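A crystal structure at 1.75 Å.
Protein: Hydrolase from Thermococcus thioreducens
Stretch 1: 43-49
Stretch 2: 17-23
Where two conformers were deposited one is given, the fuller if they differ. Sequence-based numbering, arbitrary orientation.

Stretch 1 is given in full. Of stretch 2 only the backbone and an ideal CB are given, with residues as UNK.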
# COMPACT_ATOMS: atom_id res chain seq x y z
N TRP A 43 -16.44 -4.96 1.01
CA TRP A 43 -16.67 -4.03 -0.10
C TRP A 43 -15.41 -3.25 -0.42
O TRP A 43 -15.09 -3.10 -1.58
CB TRP A 43 -17.79 -3.02 0.17
CG TRP A 43 -19.10 -3.61 0.43
CD1 TRP A 43 -19.53 -4.88 0.10
CD2 TRP A 43 -20.22 -2.95 0.99
NE1 TRP A 43 -20.85 -5.04 0.46
CE2 TRP A 43 -21.30 -3.88 1.00
CE3 TRP A 43 -20.43 -1.66 1.48
CZ2 TRP A 43 -22.56 -3.56 1.51
CZ3 TRP A 43 -21.68 -1.32 1.98
CH2 TRP A 43 -22.73 -2.28 2.00
N VAL A 44 -14.71 -2.80 0.62
CA VAL A 44 -13.45 -2.08 0.47
C VAL A 44 -12.40 -2.97 -0.23
O VAL A 44 -11.71 -2.57 -1.17
CB VAL A 44 -12.89 -1.62 1.83
CG1 VAL A 44 -11.54 -0.91 1.65
CG2 VAL A 44 -13.85 -0.66 2.55
N ARG A 45 -12.22 -4.16 0.33
CA ARG A 45 -11.26 -5.13 -0.19
C ARG A 45 -11.54 -5.52 -1.61
O ARG A 45 -10.65 -5.50 -2.45
CB ARG A 45 -11.26 -6.39 0.72
CG ARG A 45 -10.65 -6.11 2.07
CD ARG A 45 -10.43 -7.37 2.87
NE ARG A 45 -11.65 -8.20 2.98
CZ ARG A 45 -12.41 -8.35 4.07
NH1 ARG A 45 -12.16 -7.75 5.23
NH2 ARG A 45 -13.47 -9.13 4.00
N GLU A 46 -12.77 -5.93 -1.87
CA GLU A 46 -13.14 -6.43 -3.18
C GLU A 46 -13.08 -5.37 -4.26
O GLU A 46 -12.67 -5.65 -5.37
CB GLU A 46 -14.54 -7.03 -3.11
CG GLU A 46 -15.10 -7.63 -4.39
CD GLU A 46 -14.23 -8.73 -4.98
OE1 GLU A 46 -13.35 -9.31 -4.30
OE2 GLU A 46 -14.42 -8.97 -6.18
N LEU A 47 -13.50 -4.16 -3.93
CA LEU A 47 -13.56 -3.08 -4.90
C LEU A 47 -12.15 -2.68 -5.28
O LEU A 47 -11.85 -2.48 -6.45
CB LEU A 47 -14.39 -1.92 -4.32
CG LEU A 47 -14.63 -0.73 -5.24
CD1 LEU A 47 -15.29 -1.22 -6.51
CD2 LEU A 47 -15.50 0.35 -4.60
N ARG A 48 -11.25 -2.61 -4.29
CA ARG A 48 -9.86 -2.29 -4.55
C ARG A 48 -9.18 -3.42 -5.35
O ARG A 48 -8.45 -3.15 -6.28
CB ARG A 48 -9.10 -2.04 -3.24
CG ARG A 48 -7.78 -1.34 -3.47
CD ARG A 48 -6.84 -1.42 -2.27
NE ARG A 48 -7.24 -0.56 -1.18
CZ ARG A 48 -7.70 -0.96 0.01
NH1 ARG A 48 -7.88 -2.22 0.26
NH2 ARG A 48 -7.99 -0.09 0.98
N ARG A 49 -9.48 -4.66 -5.00
CA ARG A 49 -8.88 -5.81 -5.66
C ARG A 49 -9.26 -5.90 -7.13
O ARG A 49 -8.39 -6.00 -7.98
CB ARG A 49 -9.31 -7.11 -4.95
CG ARG A 49 -8.65 -8.40 -5.49
CD ARG A 49 -9.47 -9.63 -5.13
NE ARG A 49 -10.79 -9.69 -5.78
CZ ARG A 49 -11.01 -9.91 -7.08
NH1 ARG A 49 -10.00 -10.11 -7.91
NH2 ARG A 49 -12.26 -9.92 -7.57
N UNK A 17 -5.12 -0.68 8.22
CA UNK A 17 -5.12 0.76 8.59
C UNK A 17 -5.78 1.50 7.40
O UNK A 17 -6.64 2.31 7.60
CB UNK A 17 -3.71 1.28 8.87
N UNK A 18 -5.33 1.19 6.18
CA UNK A 18 -5.91 1.80 4.98
C UNK A 18 -7.37 1.42 4.79
O UNK A 18 -8.17 2.25 4.36
CB UNK A 18 -5.11 1.39 3.74
N UNK A 19 -7.69 0.17 5.05
CA UNK A 19 -9.07 -0.27 4.93
C UNK A 19 -9.99 0.48 5.88
O UNK A 19 -11.07 0.85 5.48
CB UNK A 19 -9.17 -1.77 5.19
N UNK A 20 -9.59 0.69 7.13
CA UNK A 20 -10.41 1.43 8.08
C UNK A 20 -10.43 2.93 7.73
O UNK A 20 -11.43 3.58 7.95
CB UNK A 20 -9.89 1.22 9.50
N UNK A 21 -9.36 3.47 7.16
CA UNK A 21 -9.43 4.84 6.72
C UNK A 21 -10.43 5.04 5.57
O UNK A 21 -11.15 6.06 5.53
CB UNK A 21 -8.04 5.31 6.29
N UNK A 22 -10.51 4.05 4.67
CA UNK A 22 -11.45 4.07 3.57
C UNK A 22 -12.89 4.00 4.14
O UNK A 22 -13.77 4.81 3.82
CB UNK A 22 -11.17 2.91 2.61
N UNK A 23 -13.09 3.06 5.05
CA UNK A 23 -14.38 2.93 5.71
C UNK A 23 -14.82 4.21 6.44
O UNK A 23 -15.87 4.72 6.17
CB UNK A 23 -14.33 1.77 6.70

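Both stretches are helical, and their axes cross steeply, at 104°, with a closest approach of 10.2 Å. So steep a crossing makes a compact contact, to which stretch 1 offers the aliphatic branches of Val44 and the guanidinium group of Arg48.

Position 17 has helical backbone angles, and its ideal CB finds nothing of stretch 1 within 5.5 Å. The contact sets no preference here; the residue is Ser17, whose hydroxyl is hydrogen-bonded elsewhere in the structure.

At position 18 the CA-to-CB bond points toward stretch 1, and the ideal CB lies 4.3 Å from Arg48 NH2. A small polar residue could stay beside the guanidinium, while a long one could turn out past it. The residue is Tyr18, which does the latter: with chi1 at m its ring leads away, leaving CB 4.2 Å from Arg48 NH2.

Position 19 is the decisive one. Its CA is 6.5 Å from Val44 CA, its CA-to-CB bond points sideways, and its ideal CB lies 4.7 Å from Arg48 NH2 and 4.3 Å from Val44 CG1. A positive charge calls for an acceptor on a short arm: aspartate suits best, asparagine could offer a neutral oxygen, and glutamate might reach with a different bend. The residue is Asp19. With chi1 at m, its carboxylate comes nearer to stretch 1, and OD1 receives hydrogen bonds from Arg48 NH1 at 2.8 Å and Arg48 NH2 at 2.9 Å. This forked salt bridge approaches the guanidinium at its edge, near the plane in which its N-H bonds lie. The other oxygen, OD2, accepts a hydrogen bond from a water at 2.6 Å, and that water accepts one from Arg45 NH1 at 3.1 Å, so a second arginine is joined indirectly.

Position 20 points away, leaving room for many polar or charged residues; it is Glu20. Position 21, out of reach of stretch 1, could hold many helix-compatible residues and is Ala21.

Position 22 points toward stretch 1, its ideal CB 4.0 Å from Val44 CG1 and 4.7 Å from Arg48 NH2. Valine, alanine, serine or threonine would all be plausible. Thr22 combines both characters: its CG2 packs 3.8 Å from Val44 CG1, while its OG1 donates a hydrogen bond to Tyr18 O at 3.0 Å, satisfying the hydroxyl within its own helix.

Position 23 points sideways, with its ideal CB 4.8 Å from Val44 CG2; a long, flexible chain can pass by. Lys23 does so, its amino end leading away to a partner elsewhere in the structure.

Stretch 2, residues 17-23: SYDEATK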
# COMPACT_ATOMS: atom_id res chain seq x y z
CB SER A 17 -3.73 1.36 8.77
OG SER A 17 -2.94 1.14 7.57
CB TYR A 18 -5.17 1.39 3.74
CG TYR A 18 -3.65 1.61 3.74
CD1 TYR A 18 -3.10 2.87 3.71
CD2 TYR A 18 -2.81 0.52 3.57
CE1 TYR A 18 -1.70 3.04 3.62
CE2 TYR A 18 -1.44 0.67 3.48
CZ TYR A 18 -0.88 1.91 3.49
OH TYR A 18 0.50 1.96 3.33
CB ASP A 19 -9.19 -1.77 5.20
CG ASP A 19 -8.62 -2.65 4.08
OD1 ASP A 19 -8.14 -2.15 3.05
OD2 ASP A 19 -8.71 -3.87 4.25
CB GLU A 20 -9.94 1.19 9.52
CG GLU A 20 -10.77 1.86 10.62
CD GLU A 20 -12.04 1.09 10.98
OE1 GLU A 20 -12.27 -0.00 10.43
OE2 GLU A 20 -12.82 1.61 11.80
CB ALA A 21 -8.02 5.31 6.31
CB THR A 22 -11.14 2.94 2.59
OG1 THR A 22 -9.79 3.13 2.05
CG2 THR A 22 -12.14 2.87 1.43
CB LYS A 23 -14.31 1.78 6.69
CG LYS A 23 -15.56 1.58 7.53
CD LYS A 23 -15.21 0.78 8.78
CE LYS A 23 -16.39 -0.01 9.29
NZ LYS A 23 -17.39 0.77 10.00
O HOH W 1 -10.26 -5.37 5.76
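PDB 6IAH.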